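Local coordinates for biotin protein ligase-like protein of unknown function (Silicibacter sp., PDB 3BFM) that is of unknown function but resembles biotin protein ligases, belonging to the biotin/lipoate A/B protein ligase family, at residues L91-A96 with G184-L189. Residues are numbered along the deposited sequence; the frame is centred on the assembly and turned at random.
Sequences LDWNGA and GEWRGL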
ATOM      1  N   LEU A  91      21.192   8.164  13.012  1.00 20.99           N
ATOM      2  CA  LEU A  91      20.097   7.492  13.683  1.00 16.29           C
ATOM      3  C   LEU A  91      20.551   6.870  14.986  1.00 22.14           C
ATOM      4  O   LEU A  91      21.477   6.057  15.003  1.00 25.72           O
ATOM      5  CB  LEU A  91      19.523   6.398  12.771  1.00 17.40           C
ATOM      6  CG  LEU A  91      19.042   6.785  11.365  1.00 18.46           C
ATOM      7  CD1 LEU A  91      18.699   5.501  10.531  1.00 16.27           C
ATOM      8  CD2 LEU A  91      17.852   7.780  11.445  1.00 19.28           C
ATOM      9  N   ASP A  92      19.913   7.233  16.087  1.00 20.18           N
ATOM     10  CA  ASP A  92      20.170   6.538  17.328  1.00 18.31           C
ATOM     11  C   ASP A  92      19.403   5.198  17.379  1.00 20.79           C
ATOM     12  O   ASP A  92      18.287   5.026  16.845  1.00 17.72           O
ATOM     13  CB  ASP A  92      19.808   7.425  18.518  1.00 18.66           C
ATOM     14  CG  ASP A  92      20.379   6.934  19.832  1.00 29.43           C
ATOM     15  OD1 ASP A  92      20.061   5.789  20.237  1.00 28.40           O
ATOM     16  OD2 ASP A  92      21.120   7.731  20.478  1.00 29.54           O
ATOM     17  N   TRP A  93      19.999   4.230  18.077  1.00 20.48           N
ATOM     18  CA  TRP A  93      19.379   2.924  18.230  1.00 18.38           C
ATOM     19  C   TRP A  93      17.961   3.046  18.814  1.00 17.12           C
ATOM     20  O   TRP A  93      17.042   2.306  18.425  1.00 19.08           O
ATOM     21  CB  TRP A  93      20.267   2.080  19.150  1.00 19.72           C
ATOM     22  CG  TRP A  93      19.730   0.760  19.469  1.00 21.26           C
ATOM     23  CD1 TRP A  93      19.792  -0.357  18.717  1.00 20.30           C
ATOM     24  CD2 TRP A  93      19.031   0.410  20.662  1.00 20.88           C
ATOM     25  NE1 TRP A  93      19.153  -1.388  19.352  1.00 19.18           N
ATOM     26  CE2 TRP A  93      18.660  -0.941  20.549  1.00 20.50           C
ATOM     27  CE3 TRP A  93      18.645   1.118  21.785  1.00 19.76           C
ATOM     28  CZ2 TRP A  93      17.962  -1.603  21.552  1.00 21.10           C
ATOM     29  CZ3 TRP A  93      17.946   0.479  22.767  1.00 21.60           C
ATOM     30  CH2 TRP A  93      17.614  -0.867  22.655  1.00 21.02           C
ATOM     31  N   ASN A  94      17.806   3.978  19.742  1.00 17.39           N
ATOM     32  CA  ASN A  94      16.519   4.209  20.457  1.00 18.17           C
ATOM     33  C   ASN A  94      15.495   5.015  19.695  1.00 17.59           C
ATOM     34  O   ASN A  94      14.404   5.268  20.202  1.00 20.00           O
ATOM     35  CB  ASN A  94      16.730   4.807  21.838  1.00 20.20           C
ATOM     36  CG  ASN A  94      17.252   6.250  21.824  1.00 19.12           C
ATOM     37  OD1 ASN A  94      17.205   6.976  20.815  1.00 21.53           O
ATOM     38  ND2 ASN A  94      17.831   6.644  22.953  1.00 24.83           N
ATOM     39  N   GLY A  95      15.843   5.412  18.484  1.00 16.72           N
ATOM     40  CA  GLY A  95      14.931   6.182  17.654  1.00 16.08           C
ATOM     41  C   GLY A  95      15.198   7.678  17.573  1.00 16.71           C
ATOM     42  O   GLY A  95      14.604   8.356  16.716  1.00 20.11           O
ATOM     43  N   ALA A  96      16.042   8.215  18.441  1.00 17.33           N
ATOM     44  CA  ALA A  96      16.399   9.618  18.361  1.00 18.24           C
ATOM     45  C   ALA A  96      17.070   9.964  17.044  1.00 18.85           C
ATOM     46  O   ALA A  96      17.762   9.127  16.414  1.00 18.57           O
ATOM     47  CB  ALA A  96      17.282  10.038  19.540  1.00 15.40           C
ATOM     48  N   GLY A 184      22.848  -3.222   6.791  1.00 24.95           N
ATOM     49  CA  GLY A 184      23.992  -2.467   6.291  1.00 25.99           C
ATOM     50  C   GLY A 184      23.716  -0.999   6.144  1.00 24.39           C
ATOM     51  O   GLY A 184      24.534  -0.176   6.552  1.00 23.95           O
ATOM     52  N   GLU A 185      22.557  -0.650   5.574  1.00 23.77           N
ATOM     53  CA  GLU A 185      22.200   0.753   5.416  1.00 24.04           C
ATOM     54  C   GLU A 185      22.143   1.427   6.773  1.00 22.11           C
ATOM     55  O   GLU A 185      22.669   2.547   6.943  1.00 23.44           O
ATOM     56  CB  GLU A 185      20.847   0.905   4.734  1.00 24.71           C
ATOM     57  CG  GLU A 185      20.834   0.504   3.283  1.00 32.66           C
ATOM     58  CD  GLU A 185      21.823   1.280   2.434  1.00 45.43           C
ATOM     59  OE1 GLU A 185      21.884   2.524   2.581  1.00 40.52           O
ATOM     60  OE2 GLU A 185      22.536   0.640   1.625  1.00 53.26           O
ATOM     61  N   TRP A 186      21.508   0.744   7.731  1.00 21.40           N
ATOM     62  CA  TRP A 186      21.305   1.290   9.074  1.00 22.07           C
ATOM     63  C   TRP A 186      22.633   1.449   9.828  1.00 23.21           C
ATOM     64  O   TRP A 186      22.901   2.497  10.439  1.00 22.15           O
ATOM     65  CB  TRP A 186      20.302   0.452   9.893  1.00 19.73           C
ATOM     66  CG  TRP A 186      19.961   1.124  11.151  1.00 19.58           C
ATOM     67  CD1 TRP A 186      18.983   2.066  11.343  1.00 17.39           C
ATOM     68  CD2 TRP A 186      20.633   0.987  12.400  1.00 20.64           C
ATOM     69  NE1 TRP A 186      19.023   2.538  12.634  1.00 16.98           N
ATOM     70  CE2 TRP A 186      20.008   1.862  13.308  1.00 18.75           C
ATOM     71  CE3 TRP A 186      21.669   0.168  12.856  1.00 24.43           C
ATOM     72  CZ2 TRP A 186      20.391   1.966  14.619  1.00 23.00           C
ATOM     73  CZ3 TRP A 186      22.067   0.282  14.193  1.00 25.09           C
ATOM     74  CH2 TRP A 186      21.423   1.165  15.055  1.00 23.61           C
ATOM     75  N   ARG A 187      23.494   0.445   9.731  1.00 22.90           N
ATOM     76  CA  ARG A 187      24.799   0.527  10.397  1.00 28.44           C
ATOM     77  C   ARG A 187      25.605   1.752   9.957  1.00 25.23           C
ATOM     78  O   ARG A 187      26.241   2.385  10.790  1.00 27.55           O
ATOM     79  CB  ARG A 187      25.610  -0.773  10.183  1.00 28.77           C
ATOM     80  CG  ARG A 187      27.074  -0.668  10.571  1.00 40.47           C
ATOM     81  CD  ARG A 187      27.809  -1.982  10.378  1.00 39.25           C
ATOM     82  NE  ARG A 187      29.040  -1.983  11.174  1.00 51.98           N
ATOM     83  CZ  ARG A 187      29.140  -2.406  12.436  1.00 55.62           C
ATOM     84  NH1 ARG A 187      28.094  -2.894  13.096  1.00 59.42           N
ATOM     85  NH2 ARG A 187      30.316  -2.356  13.051  1.00 60.29           N
ATOM     86  N   GLY A 188      25.545   2.104   8.680  1.00 25.25           N
ATOM     87  CA  GLY A 188      26.236   3.284   8.176  1.00 26.21           C
ATOM     88  C   GLY A 188      25.753   4.605   8.741  1.00 28.22           C
ATOM     89  O   GLY A 188      26.495   5.586   8.749  1.00 30.92           O
ATOM     90  N   LEU A 189      24.498   4.633   9.194  1.00 26.07           N
ATOM     91  CA  LEU A 189      23.869   5.816   9.767  1.00 24.71           C
ATOM     92  C   LEU A 189      23.824   5.823  11.273  1.00 24.97           C
ATOM     93  O   LEU A 189      23.446   6.842  11.887  1.00 24.98           O
ATOM     94  CB  LEU A 189      22.446   5.919   9.230  1.00 26.19           C
ATOM     95  CG  LEU A 189      22.355   5.999   7.714  1.00 28.62           C
ATOM     96  CD1 LEU A 189      20.887   5.939   7.290  1.00 28.45           C
ATOM     97  CD2 LEU A 189      23.038   7.269   7.189  1.00 26.73           C
TER
HETATM   98  O   HOH W   1      17.249   3.482  14.736  1.00 33.42           O
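The indole of W186 reaches from helix 179-189 with its edge toward W93. W186 CZ2 lies 3.9 Å from W93 CA, near the W186 ring plane. W186 CH2 comes to the edge of the W93 indole, 4.3 Å from W93 CD1. L91 CD1 meets the pyrrole part of W186 obliquely, 3.5 Å from W186 CD1. CG of W186 is anti to the backbone N (chi1 -172°), which carries the ring toward the 91-96 loop. A water accepts from W186 NE1 (2.9 Å) and donates to D92 O. An alanine in place of W186 would probably leave this water without its indole donor and open a gap beside L91 and W93. L91 and L189 lie side by side, CD1 to CD1 3.9 Å. L91 N donates to L189 O at 2.8 Å, nearly straight (170°), from above the carbonyl plane. The W93 NE1 partner is F213 O, and R197 forms a salt bridge with D92. Within the loop, N94 N donates to D92 OD1, and A96 N to N94 OD1. These are two successive Asx turns. The first lies within a type I turn, D92 to G95, and the second carries on to A96. The turn links strand 89-91 to 96-99 as a beta hairpin packed against the helix.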